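Local coordinates for Lin1840 protein (Listeria innocua serovar 6a, PDB 4ZOC) that probably hydrolyses terminal, non-reducing beta-D-glucosyl residues, releasing beta-D-glucose, and is involved in beta-1,2-glucan metabolism, at residues A[399-404]-A[432-437]; A[462-467]-A[484-489]; A[7-12]-A[80-85]; A[16-21]-A[324-329]; A[171-176]-A[185-190]. The protein carries 2 engineered substitutions. All blocks are in the same frame, centred on the assembly; numbering follows the deposited sequence.

The five contacts form two close pairs and one single site. Contacts 1 and 2 lie in the glycosyl hydrolase family 3 C-terminal domain, with centres about 12 Å apart. They reach the same sheet, and Leu-399 N lies 3.0 Å from Ala-463 O, a probable hydrogen bond. Contacts 3 and 4 lie side by side in the TIM-barrel domain, where helices 3-12 and 15-21 meet later parts of the chain. Their centres are about 11 Å apart. The salt bridge between Arg-81 and Glu-17 joins them. Contact 5 is also in the barrel, its centre about 25 Å from the centres of contacts 3 and 4. None lies at the glucose pocket of Trp-271, Trp-409 and Glu-473. Glu-473 belongs to the connection between the two segments of contact 2.

Contact 1: residues A[399-404]-A[432-437]; sequences LATSPD and VEVVST
This contact belongs to a beta-alpha-beta unit at the edge of the sheet in the glycosyl hydrolase family 3 C-terminal domain. The chain leaves strand 393-397 through loop 399-404, passes helix 421-426 and returns as edge strand 432-436. The loop packs against the end of that strand. Ala-400 CB faces Val-434 CG1 at 4.2 Å. Thr-401 meets the same methyl obliquely, with its CG2 3.9 Å from Val-434 CG1. Two torsions bring these methyls together. Thr-401 CG2 stands beside its own backbone N, which puts OG1 in the crowded place between N and the carbonyl carbon (chi1 70°). Val-434 CG1 is anti to its backbone N. Leu-395 of strand 393-397 and Glu-422 of helix 421-426 also touch Val-434. The polar side of the contact is a water bridge. Water 1 accepts from Thr-401 N at 2.9 Å, and it is hydrogen-bonded to Ser-436 OG at 2.7 Å. Ser-436 OG is anti to its backbone N, and Thr-401 OG1 comes within 3.3 Å of it. Beyond Thr-401 the loop turns sharply in an ST turn, where Ser-402 OG accepts from Asp-404 N at 3.1 Å.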
# COMPACT_ATOMS: atom_id res chain seq x y z
N LEU A 399 11.92 -4.52 -30.05
CA LEU A 399 12.83 -5.57 -29.58
C LEU A 399 13.31 -6.49 -30.75
O LEU A 399 14.03 -7.48 -30.53
CB LEU A 399 12.25 -6.41 -28.42
CG LEU A 399 12.61 -5.88 -27.02
CD1 LEU A 399 14.10 -6.15 -26.74
CD2 LEU A 399 12.31 -4.38 -26.94
N ALA A 400 12.96 -6.13 -32.01
CA ALA A 400 13.37 -6.94 -33.16
C ALA A 400 14.91 -6.92 -33.33
O ALA A 400 15.54 -7.96 -33.53
CB ALA A 400 12.76 -6.40 -34.43
N THR A 401 15.47 -5.74 -33.23
CA THR A 401 16.90 -5.53 -33.37
C THR A 401 17.57 -4.89 -32.19
O THR A 401 18.83 -4.80 -32.19
CB THR A 401 17.23 -4.64 -34.60
OG1 THR A 401 16.82 -3.29 -34.40
CG2 THR A 401 16.59 -5.19 -35.86
N SER A 402 16.82 -4.41 -31.22
CA SER A 402 17.45 -3.69 -30.10
C SER A 402 18.49 -4.59 -29.42
O SER A 402 18.19 -5.73 -29.06
CB SER A 402 16.44 -3.27 -29.05
OG SER A 402 17.06 -2.71 -27.93
N PRO A 403 19.69 -4.01 -29.14
CA PRO A 403 20.68 -4.76 -28.36
C PRO A 403 20.45 -4.74 -26.85
O PRO A 403 21.19 -5.40 -26.09
CB PRO A 403 22.01 -4.07 -28.68
CG PRO A 403 21.60 -2.69 -29.13
CD PRO A 403 20.21 -2.75 -29.68
N ASP A 404 19.42 -4.00 -26.40
CA ASP A 404 19.13 -3.84 -24.96
C ASP A 404 18.33 -5.05 -24.43
O ASP A 404 17.11 -4.96 -24.10
CB ASP A 404 18.42 -2.53 -24.72
CG ASP A 404 18.24 -2.20 -23.24
OD1 ASP A 404 18.80 -2.88 -22.34
OD2 ASP A 404 17.48 -1.25 -23.00
N VAL A 432 13.25 -14.68 -42.65
CA VAL A 432 12.88 -13.65 -41.70
C VAL A 432 12.97 -12.31 -42.41
O VAL A 432 13.96 -11.98 -43.07
CB VAL A 432 13.75 -13.64 -40.42
CG1 VAL A 432 13.20 -12.67 -39.40
CG2 VAL A 432 13.90 -15.01 -39.80
N GLU A 433 11.87 -11.55 -42.34
CA GLU A 433 11.87 -10.17 -42.77
C GLU A 433 11.62 -9.31 -41.54
O GLU A 433 10.66 -9.53 -40.85
CB GLU A 433 10.72 -10.00 -43.71
CG GLU A 433 10.83 -8.89 -44.69
CD GLU A 433 9.97 -9.19 -45.93
OE1 GLU A 433 9.06 -8.45 -46.17
OE2 GLU A 433 10.21 -10.15 -46.69
N VAL A 434 12.43 -8.28 -41.38
CA VAL A 434 12.51 -7.56 -40.14
C VAL A 434 12.10 -6.14 -40.36
O VAL A 434 12.53 -5.52 -41.29
CB VAL A 434 13.97 -7.58 -39.64
CG1 VAL A 434 14.07 -6.68 -38.42
CG2 VAL A 434 14.34 -9.00 -39.32
N VAL A 435 11.29 -5.60 -39.45
CA VAL A 435 11.00 -4.19 -39.42
C VAL A 435 11.12 -3.72 -37.96
O VAL A 435 10.26 -4.02 -37.13
CB VAL A 435 9.56 -3.86 -39.88
CG1 VAL A 435 9.28 -2.37 -39.94
CG2 VAL A 435 9.26 -4.45 -41.28
N SER A 436 12.18 -2.95 -37.68
CA SER A 436 12.44 -2.38 -36.38
C SER A 436 11.60 -1.14 -36.22
O SER A 436 11.36 -0.41 -37.20
CB SER A 436 13.92 -1.98 -36.26
OG SER A 436 14.19 -1.38 -35.04
N THR A 437 11.10 -0.91 -35.02
CA THR A 437 10.39 0.30 -34.72
C THR A 437 10.98 0.84 -33.44
O THR A 437 11.76 0.11 -32.77
CB THR A 437 8.86 0.08 -34.52
OG1 THR A 437 8.59 -0.81 -33.42
CG2 THR A 437 8.24 -0.46 -35.76
O HOH W 1 14.07 -3.23 -33.06

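Contact 2: residues A[462-467]-A[484-489]; sequences LALGEK and EAQYQL
Gln-486 is the polar side chain of this interface and reaches from its helix to the end of a strand. Its CB lies 4.2 Å from Leu-464 CD2. CG is anti to the carbonyl carbon (chi1 -61°), and from there the chain runs out extended. The side chain passes Leu-464 in the opposite direction. CD carries an amide that meets Gly-465 edge-on, bonding to both its backbone N and O. Gln-486 OE1 accepts from Gly-465 N at 2.8 Å, in the carbonyl plane and on a lone pair. The same OE1 sits 3.3 Å from Leu-464 CB. Gln-486 NE2 donates to Gly-465 O at 2.9 Å in a nearly straight bond (164°), almost in the amide plane. NE2 has a second acceptor in Tyr-439 O, so this buried amide is well supplied with partners and its rotation is fixed. Gly-465 is almost fully stretched, at backbone angles that leave no room for a CB beside the carbonyl O of Leu-464.

Strand 459-465 and helix 484-494 are the first two elements of a beta-alpha-beta unit that strand 500-505 completes. The helix runs back over the sheet, with the two short axes 9.2 Å apart and at 161°. Toward the start of strand segment 462-465 the interface is apolar. Leu-462 and Leu-489 both have CG anti to the backbone N and slide past each other in opposite directions. Leu-462 CD1 touches Leu-489 CD2 at 3.8 Å. Leu-464 CD2 approaches the same Leu-489 CD2 at 4.3 Å.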
# COMPACT_ATOMS: atom_id res chain seq x y z
N LEU A 462 6.16 -10.42 -32.91
CA LEU A 462 6.00 -9.03 -32.56
C LEU A 462 6.83 -8.89 -31.29
O LEU A 462 6.46 -9.40 -30.23
CB LEU A 462 4.55 -8.72 -32.28
CG LEU A 462 4.26 -7.30 -31.80
CD1 LEU A 462 4.86 -6.18 -32.67
CD2 LEU A 462 2.75 -7.04 -31.72
N ALA A 463 7.97 -8.26 -31.41
CA ALA A 463 8.92 -8.17 -30.30
C ALA A 463 8.78 -6.83 -29.62
O ALA A 463 9.22 -5.74 -30.17
CB ALA A 463 10.36 -8.43 -30.82
N LEU A 464 8.18 -6.86 -28.45
CA LEU A 464 7.89 -5.68 -27.64
C LEU A 464 8.69 -5.62 -26.37
O LEU A 464 9.12 -6.64 -25.81
CB LEU A 464 6.42 -5.67 -27.21
CG LEU A 464 5.40 -5.79 -28.37
CD1 LEU A 464 3.98 -5.83 -27.79
CD2 LEU A 464 5.59 -4.65 -29.32
N GLY A 465 8.81 -4.44 -25.81
CA GLY A 465 9.40 -4.42 -24.46
C GLY A 465 9.90 -3.11 -23.92
O GLY A 465 9.74 -2.05 -24.51
N GLU A 466 10.42 -3.20 -22.70
CA GLU A 466 10.96 -2.08 -22.02
C GLU A 466 12.42 -1.86 -22.34
O GLU A 466 13.16 -2.79 -22.45
CB GLU A 466 10.87 -2.27 -20.48
CG GLU A 466 9.44 -2.44 -19.91
CD GLU A 466 9.46 -2.46 -18.40
OE1 GLU A 466 10.14 -3.36 -17.83
OE2 GLU A 466 8.78 -1.56 -17.78
N LYS A 467 12.85 -0.59 -22.31
CA LYS A 467 14.28 -0.29 -22.15
C LYS A 467 14.67 -0.66 -20.74
O LYS A 467 13.87 -0.45 -19.79
CB LYS A 467 14.59 1.17 -22.34
CG LYS A 467 14.25 1.73 -23.70
CD LYS A 467 14.69 3.18 -23.78
CE LYS A 467 15.48 3.43 -25.05
NZ LYS A 467 14.91 4.67 -25.60
N GLU A 484 2.45 3.60 -24.88
CA GLU A 484 1.20 3.30 -25.58
C GLU A 484 1.40 2.95 -27.07
O GLU A 484 0.63 2.17 -27.63
CB GLU A 484 0.23 4.44 -25.38
CG GLU A 484 -1.12 4.18 -25.95
CD GLU A 484 -1.90 3.04 -25.29
OE1 GLU A 484 -1.52 2.65 -24.10
OE2 GLU A 484 -2.95 2.65 -25.97
N ALA A 485 2.46 3.48 -27.71
CA ALA A 485 2.81 3.12 -29.08
C ALA A 485 2.98 1.63 -29.29
O ALA A 485 2.69 1.12 -30.37
CB ALA A 485 4.05 3.85 -29.51
N GLN A 486 3.45 0.89 -28.26
CA GLN A 486 3.58 -0.53 -28.39
C GLN A 486 2.24 -1.27 -28.33
O GLN A 486 2.05 -2.21 -29.05
CB GLN A 486 4.55 -1.10 -27.34
CG GLN A 486 5.95 -0.49 -27.53
CD GLN A 486 7.02 -1.24 -26.77
OE1 GLN A 486 6.94 -2.46 -26.60
NE2 GLN A 486 8.03 -0.52 -26.28
N TYR A 487 1.32 -0.85 -27.49
CA TYR A 487 -0.03 -1.40 -27.52
C TYR A 487 -0.70 -1.03 -28.85
O TYR A 487 -1.37 -1.90 -29.44
CB TYR A 487 -0.91 -0.92 -26.36
CG TYR A 487 -0.39 -1.32 -24.99
CD1 TYR A 487 -0.70 -2.52 -24.46
CD2 TYR A 487 0.39 -0.44 -24.22
CE1 TYR A 487 -0.24 -2.91 -23.20
CE2 TYR A 487 0.90 -0.84 -23.00
CZ TYR A 487 0.55 -2.04 -22.48
OH TYR A 487 1.03 -2.36 -21.20
N GLN A 488 -0.45 0.17 -29.35
CA GLN A 488 -1.00 0.53 -30.68
C GLN A 488 -0.44 -0.38 -31.77
O GLN A 488 -1.14 -0.73 -32.71
CB GLN A 488 -0.77 2.02 -31.03
CG GLN A 488 -1.45 3.02 -30.09
CD GLN A 488 -0.79 4.39 -30.19
OE1 GLN A 488 0.12 4.64 -31.02
NE2 GLN A 488 -1.26 5.31 -29.38
N LEU A 489 0.84 -0.66 -31.72
CA LEU A 489 1.45 -1.59 -32.67
C LEU A 489 0.85 -2.96 -32.62
O LEU A 489 0.56 -3.55 -33.66
CB LEU A 489 3.02 -1.62 -32.47
CG LEU A 489 3.80 -2.56 -33.33
CD1 LEU A 489 3.59 -2.33 -34.83
CD2 LEU A 489 5.33 -2.43 -33.01

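Contact 3: residues A[7-12]-A[80-85]; sequences QELVSQ and NRLGIP
Apolar packing joins the first helix, 3-12, to the loop that leads from helix 66-79 into barrel strand 87-90. Leu-9 is at its centre. Its CD2 lies 3.7 Å from Leu-82 CB as the two side chains pass in opposite directions. Leu-9 and Ile-84 meet tip to tip, with Leu-9 CD2 4.1 Å from Ile-84 CG1. Leu-333 of helix 322-338 touches both Leu-9 and Ile-84. Nearer the helix end, the side chains of Leu-82 and Gln-12 cross obliquely, with Leu-82 CD1 4.0 Å from Gln-12 CB.

The hydrogen bond across the contact lies at its exposed side. The arginine chain bends at chi3 (71°), and Arg-81 NH2 donates to Gln-12 O at 2.9 Å. The acceptor lies in the guanidinium plane, while NH2 stands above the plane of the carbonyl. Water 2 closes a second path, accepting from Arg-81 NH1 and donating to Gln-12 O. Leu-82 CD2 covers part of one guanidinium face, 3.6 Å above its plane. Inside the loop, Asn-80 OD1 accepts from Ile-84 N at 2.9 Å and more weakly from Gly-83 N. This holds the turn that presents Leu-82 and Ile-84.

The same Arg-81 NH2 also forms a salt bridge with Glu-17 OE1 of the next helix. One nitrogen thus serves a carboxylate and the last carbonyl of helix 3-12, and the charge would be expected to offset the negative pole of that helix end.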
# COMPACT_ATOMS: atom_id res chain seq x y z
N GLN A 7 44.02 -10.45 15.59
CA GLN A 7 43.81 -9.59 16.80
C GLN A 7 45.00 -8.67 17.06
O GLN A 7 44.84 -7.48 17.38
CB GLN A 7 43.46 -10.44 18.03
CG GLN A 7 42.84 -9.55 19.12
CD GLN A 7 41.48 -8.99 18.71
OE1 GLN A 7 40.61 -9.75 18.29
NE2 GLN A 7 41.29 -7.67 18.81
N GLU A 8 46.20 -9.18 16.83
CA GLU A 8 47.39 -8.35 17.00
C GLU A 8 47.32 -7.11 16.08
O GLU A 8 47.66 -5.98 16.47
CB GLU A 8 48.62 -9.22 16.75
CG GLU A 8 49.94 -8.50 16.80
CD GLU A 8 51.09 -9.46 16.50
OE1 GLU A 8 51.75 -9.83 17.47
OE2 GLU A 8 51.32 -9.86 15.31
N LEU A 9 46.82 -7.28 14.86
CA LEU A 9 46.64 -6.10 13.95
C LEU A 9 45.77 -5.01 14.55
O LEU A 9 46.12 -3.83 14.53
CB LEU A 9 46.08 -6.53 12.59
CG LEU A 9 47.10 -7.06 11.57
CD1 LEU A 9 46.33 -7.65 10.39
CD2 LEU A 9 48.06 -5.98 11.10
N VAL A 10 44.60 -5.43 15.05
CA VAL A 10 43.69 -4.50 15.65
C VAL A 10 44.43 -3.75 16.75
O VAL A 10 44.34 -2.51 16.84
CB VAL A 10 42.46 -5.20 16.27
CG1 VAL A 10 41.46 -4.17 16.75
CG2 VAL A 10 41.79 -6.12 15.24
N SER A 11 45.15 -4.51 17.58
CA SER A 11 45.92 -3.93 18.71
C SER A 11 46.92 -2.93 18.29
O SER A 11 47.08 -1.97 18.99
CB SER A 11 46.66 -4.95 19.51
OG SER A 11 45.77 -5.94 19.91
N GLN A 12 47.58 -3.16 17.17
CA GLN A 12 48.63 -2.27 16.63
C GLN A 12 48.16 -1.06 15.84
O GLN A 12 48.94 -0.11 15.63
CB GLN A 12 49.55 -3.05 15.73
CG GLN A 12 50.33 -4.13 16.42
CD GLN A 12 51.07 -4.93 15.33
OE1 GLN A 12 50.44 -5.50 14.44
NE2 GLN A 12 52.38 -4.86 15.33
N ASN A 80 50.92 0.98 2.86
CA ASN A 80 50.18 0.68 4.03
C ASN A 80 51.10 0.22 5.18
O ASN A 80 51.87 -0.73 5.01
CB ASN A 80 49.17 -0.43 3.74
CG ASN A 80 48.24 -0.65 4.90
OD1 ASN A 80 48.42 -1.56 5.70
ND2 ASN A 80 47.23 0.20 4.99
N ARG A 81 50.97 0.81 6.35
CA ARG A 81 51.99 0.57 7.39
C ARG A 81 52.01 -0.87 7.89
O ARG A 81 53.08 -1.47 8.04
CB ARG A 81 51.80 1.49 8.57
CG ARG A 81 52.82 1.34 9.70
CD ARG A 81 52.52 2.40 10.74
NE ARG A 81 51.29 2.13 11.50
CZ ARG A 81 51.20 1.39 12.61
NH1 ARG A 81 52.31 0.86 13.12
NH2 ARG A 81 50.04 1.21 13.27
N LEU A 82 50.82 -1.45 8.15
CA LEU A 82 50.76 -2.81 8.70
C LEU A 82 50.51 -3.94 7.70
O LEU A 82 50.55 -5.10 8.12
CB LEU A 82 49.72 -2.90 9.84
CG LEU A 82 49.97 -1.99 11.04
CD1 LEU A 82 48.75 -1.94 11.94
CD2 LEU A 82 51.20 -2.44 11.83
N GLY A 83 50.34 -3.62 6.41
CA GLY A 83 50.20 -4.67 5.42
C GLY A 83 48.79 -5.24 5.36
O GLY A 83 48.61 -6.43 5.17
N ILE A 84 47.81 -4.37 5.55
CA ILE A 84 46.37 -4.79 5.53
C ILE A 84 45.83 -4.54 4.13
O ILE A 84 45.60 -3.35 3.74
CB ILE A 84 45.54 -4.04 6.58
CG1 ILE A 84 46.08 -4.26 7.99
CG2 ILE A 84 44.11 -4.58 6.61
CD1 ILE A 84 45.43 -3.30 8.98
N PRO A 85 45.71 -5.62 3.33
CA PRO A 85 45.25 -5.46 1.95
C PRO A 85 43.83 -4.98 1.88
O PRO A 85 43.06 -5.16 2.83
CB PRO A 85 45.31 -6.89 1.35
CG PRO A 85 45.97 -7.71 2.35
CD PRO A 85 45.77 -7.04 3.69
O HOH W 2 52.05 -0.47 15.74

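Contact 4: residues A[16-21]-A[324-329]; sequences DEKIAQ and LLDEAV
Helices 15-21 and 322-338 cross at 56°, with the axes of their short segments 9.3 Å apart. Both belong to the TIM-barrel domain. Helix 15-21 leads into strand 23-25, and helix 322-338 comes after strand 301-302 and helix 306-316. Strands 23-25 and 301-302 are neighbours in the barrel sheet. The contact thus brings together the start and the end of this domain. Lys-18 carries much of it.

Lys-18 CB points at the other helix and meets two residues one turn apart. Lys-18 CB lies 3.8 Å from Leu-325 CD2 and 3.7 Å from Val-329 CG2. Leu-325 CG is anti to its backbone N, which sends CD2 on toward Ile-19. The side chains of Ile-19 and Leu-325 cross at about a right angle, with Ile-19 CG1 3.9 Å from Leu-325 CD2. Val-329 CG2 also rests 3.4 Å from the backbone Lys-18 O. Gln-21 packs loosely on Val-329, while its OE1 is hydrogen-bonded to Lys-336, farther along helix 322-338.

Beyond CG the lysine chain bends at chi3 (-71°) and crosses the aspartate obliquely, so that Lys-18 CD is 3.4 Å from Asp-326 OD1. NZ has a second carboxylate, Glu-322, one turn earlier in helix 322-338. Two acidic groups around one amine would be expected to keep it protonated. Lys-18 NZ approaches Asp-326 OD1 on its syn lone pair, making a salt bridge of 2.7 Å.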
# COMPACT_ATOMS: atom_id res chain seq x y z
N ASP A 16 43.25 6.43 13.90
CA ASP A 16 42.94 6.91 12.57
C ASP A 16 42.97 5.76 11.56
O ASP A 16 42.16 5.74 10.59
CB ASP A 16 43.88 8.02 12.14
CG ASP A 16 43.48 9.39 12.64
OD1 ASP A 16 42.44 9.57 13.30
OD2 ASP A 16 44.26 10.34 12.33
N GLU A 17 43.87 4.79 11.78
CA GLU A 17 43.91 3.62 10.87
C GLU A 17 42.61 2.79 11.01
O GLU A 17 42.04 2.29 10.04
CB GLU A 17 45.10 2.70 11.19
CG GLU A 17 46.40 3.20 10.58
CD GLU A 17 47.63 2.55 11.12
OE1 GLU A 17 47.60 1.93 12.22
OE2 GLU A 17 48.66 2.72 10.41
N LYS A 18 42.19 2.59 12.25
CA LYS A 18 40.96 1.82 12.51
C LYS A 18 39.76 2.52 11.90
O LYS A 18 38.94 1.84 11.24
CB LYS A 18 40.72 1.59 14.00
CG LYS A 18 41.76 0.70 14.58
CD LYS A 18 41.51 0.26 16.00
CE LYS A 18 41.67 1.38 16.99
NZ LYS A 18 41.58 0.79 18.34
N ILE A 19 39.67 3.83 12.03
CA ILE A 19 38.56 4.59 11.46
C ILE A 19 38.51 4.41 9.91
O ILE A 19 37.45 4.09 9.36
CB ILE A 19 38.66 6.10 11.85
CG1 ILE A 19 38.46 6.36 13.39
CG2 ILE A 19 37.72 6.97 10.96
CD1 ILE A 19 38.75 7.81 13.80
N ALA A 20 39.63 4.58 9.21
CA ALA A 20 39.63 4.47 7.77
C ALA A 20 39.36 3.07 7.26
O ALA A 20 38.86 2.90 6.12
CB ALA A 20 40.97 5.00 7.22
N GLN A 21 39.69 2.05 8.08
CA GLN A 21 39.41 0.67 7.73
C GLN A 21 37.89 0.53 7.46
O GLN A 21 37.50 -0.35 6.74
CB GLN A 21 39.85 -0.33 8.87
CG GLN A 21 39.77 -1.80 8.52
CD GLN A 21 40.57 -2.27 7.33
OE1 GLN A 21 40.23 -3.29 6.74
NE2 GLN A 21 41.70 -1.62 7.06
N LEU A 324 33.41 -0.47 20.13
CA LEU A 324 32.56 -0.73 18.94
C LEU A 324 33.38 -0.60 17.67
O LEU A 324 33.18 -1.37 16.71
CB LEU A 324 31.39 0.25 18.87
CG LEU A 324 30.39 0.13 20.02
CD1 LEU A 324 29.31 1.17 19.86
CD2 LEU A 324 29.81 -1.28 20.20
N LEU A 325 34.24 0.42 17.60
CA LEU A 325 35.15 0.51 16.46
C LEU A 325 36.05 -0.70 16.31
O LEU A 325 36.19 -1.22 15.19
CB LEU A 325 35.96 1.81 16.49
CG LEU A 325 37.03 1.97 15.43
CD1 LEU A 325 36.37 2.02 14.06
CD2 LEU A 325 37.82 3.27 15.73
N ASP A 326 36.64 -1.18 17.42
CA ASP A 326 37.46 -2.39 17.36
C ASP A 326 36.70 -3.62 16.85
O ASP A 326 37.26 -4.55 16.20
CB ASP A 326 38.06 -2.70 18.72
CG ASP A 326 39.05 -1.67 19.17
OD1 ASP A 326 39.39 -0.73 18.41
OD2 ASP A 326 39.43 -1.72 20.35
N GLU A 327 35.44 -3.67 17.19
CA GLU A 327 34.61 -4.81 16.75
C GLU A 327 34.40 -4.74 15.24
O GLU A 327 34.52 -5.76 14.57
CB GLU A 327 33.26 -4.87 17.53
CG GLU A 327 33.47 -5.35 18.98
CD GLU A 327 32.38 -4.98 19.97
OE1 GLU A 327 31.23 -4.70 19.55
OE2 GLU A 327 32.69 -5.02 21.20
N ALA A 328 34.13 -3.56 14.72
CA ALA A 328 33.94 -3.39 13.30
C ALA A 328 35.26 -3.70 12.54
O ALA A 328 35.27 -4.42 11.54
CB ALA A 328 33.48 -1.97 12.98
N VAL A 329 36.36 -3.18 13.06
CA VAL A 329 37.65 -3.46 12.44
C VAL A 329 37.95 -4.99 12.41
O VAL A 329 38.39 -5.53 11.39
CB VAL A 329 38.78 -2.63 13.10
CG1 VAL A 329 40.14 -3.09 12.62
CG2 VAL A 329 38.59 -1.15 12.85

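Contact 5: residues A[171-176]-A[185-190]; sequences GYQGDA and QMAACV
Two glutamine side chains and the carbonyls of Gly-171 and Tyr-172 carry the polar part of this contact. It lies in the TIM barrel, where helix 158-173 ends and the connection 174-186 leads into strand 187-193. Tyr-172 O, near the helix end, accepts two bonds. Met-186 N donates to Tyr-172 O at 2.8 Å in a straight bond (166°). Gln-185 NE2 donates to Tyr-172 O as well, at 2.8 Å and from well above the carbonyl plane. The same Gln-185 NE2 reaches Gly-171 O at 3.0 Å, so one amide group bonds to two successive carbonyls of the last helical turn. Gln-185 gets there by bending at chi2 (-62°), which folds its amide back over the helix end. Gly-174 leaves the helix there with positive phi.

Gln-173 crosses in the other direction. Its extended chain runs past Met-186 O, with Gln-173 CG 3.3 Å away, and brings Gln-173 OE1 to 2.8 Å from Ala-188 N. That bond lies on a lone pair in the amide carbonyl plane. OE1 also accepts from Lys-232 N, and NE2 donates to Gly-230 O. The buried amide therefore ties the strand to the segment before neighbouring strand 233-236.

Apolar contacts continue from Tyr-172. Tyr-172 CB lies 4.3 Å from Met-186 CG. The ring runs on to a hydrogen bond between Tyr-172 OH and Ser-136 OG, and on its way Tyr-172 CD2 touches Ala-188 CB at 4.0 Å.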
# COMPACT_ATOMS: atom_id res chain seq x y z
N GLY A 171 26.19 -21.13 -4.84
CA GLY A 171 26.87 -20.93 -6.13
C GLY A 171 28.04 -19.97 -6.06
O GLY A 171 29.16 -20.23 -6.62
N TYR A 172 27.85 -18.86 -5.36
CA TYR A 172 28.95 -17.83 -5.27
C TYR A 172 30.09 -18.34 -4.39
O TYR A 172 31.23 -18.22 -4.76
CB TYR A 172 28.46 -16.51 -4.68
CG TYR A 172 27.47 -15.70 -5.53
CD1 TYR A 172 27.76 -15.37 -6.84
CD2 TYR A 172 26.31 -15.15 -4.97
CE1 TYR A 172 26.90 -14.59 -7.58
CE2 TYR A 172 25.43 -14.40 -5.76
CZ TYR A 172 25.74 -14.11 -7.05
OH TYR A 172 24.88 -13.34 -7.82
N GLN A 173 29.73 -18.87 -3.22
CA GLN A 173 30.71 -19.09 -2.18
C GLN A 173 31.27 -20.51 -2.15
O GLN A 173 32.36 -20.75 -1.63
CB GLN A 173 30.09 -18.78 -0.79
CG GLN A 173 29.54 -17.39 -0.63
CD GLN A 173 29.25 -16.98 0.77
OE1 GLN A 173 29.29 -15.77 1.08
NE2 GLN A 173 28.93 -17.92 1.64
N GLY A 174 30.52 -21.46 -2.64
CA GLY A 174 30.76 -22.87 -2.26
C GLY A 174 30.83 -23.08 -0.77
O GLY A 174 29.98 -22.59 -0.04
N ASP A 175 31.86 -23.83 -0.31
CA ASP A 175 32.03 -24.06 1.09
C ASP A 175 32.67 -22.80 1.67
O ASP A 175 33.85 -22.49 1.41
CB ASP A 175 32.83 -25.36 1.34
CG ASP A 175 33.23 -25.54 2.78
OD1 ASP A 175 33.03 -24.66 3.66
OD2 ASP A 175 33.79 -26.56 3.05
N ALA A 176 31.88 -22.05 2.44
CA ALA A 176 32.33 -20.73 2.89
C ALA A 176 33.60 -20.78 3.73
O ALA A 176 34.34 -19.80 3.80
CB ALA A 176 31.25 -20.00 3.67
N GLN A 185 35.57 -19.09 -6.30
CA GLN A 185 34.38 -18.67 -5.51
C GLN A 185 34.65 -17.35 -4.83
O GLN A 185 35.81 -16.91 -4.69
CB GLN A 185 34.14 -19.68 -4.40
CG GLN A 185 34.10 -21.12 -4.77
CD GLN A 185 33.04 -21.50 -5.70
OE1 GLN A 185 33.18 -22.51 -6.35
NE2 GLN A 185 31.98 -20.70 -5.81
N MET A 186 33.58 -16.67 -4.41
CA MET A 186 33.71 -15.34 -3.82
C MET A 186 32.70 -15.19 -2.68
O MET A 186 31.76 -15.99 -2.56
CB MET A 186 33.47 -14.28 -4.88
CG MET A 186 32.03 -14.14 -5.38
SD MET A 186 31.88 -13.15 -6.87
CE MET A 186 32.72 -11.66 -6.44
N ALA A 187 32.88 -14.18 -1.85
CA ALA A 187 31.91 -13.88 -0.80
C ALA A 187 30.64 -13.26 -1.39
O ALA A 187 30.68 -12.39 -2.27
CB ALA A 187 32.50 -12.98 0.23
N ALA A 188 29.52 -13.68 -0.81
CA ALA A 188 28.22 -13.10 -1.10
C ALA A 188 27.84 -12.10 -0.03
O ALA A 188 28.25 -12.24 1.09
CB ALA A 188 27.19 -14.23 -1.21
N CYS A 189 27.03 -11.10 -0.40
CA CYS A 189 26.51 -10.11 0.48
C CYS A 189 24.98 -10.04 0.24
O CYS A 189 24.52 -9.58 -0.78
CB CYS A 189 27.08 -8.75 0.16
SG CYS A 189 26.51 -7.41 1.17
N VAL A 190 24.25 -10.45 1.25
CA VAL A 190 22.77 -10.41 1.28
C VAL A 190 22.33 -8.97 1.29
O VAL A 190 22.89 -8.21 2.06
CB VAL A 190 22.25 -11.17 2.56
CG1 VAL A 190 20.79 -10.92 2.88
CG2 VAL A 190 22.43 -12.68 2.41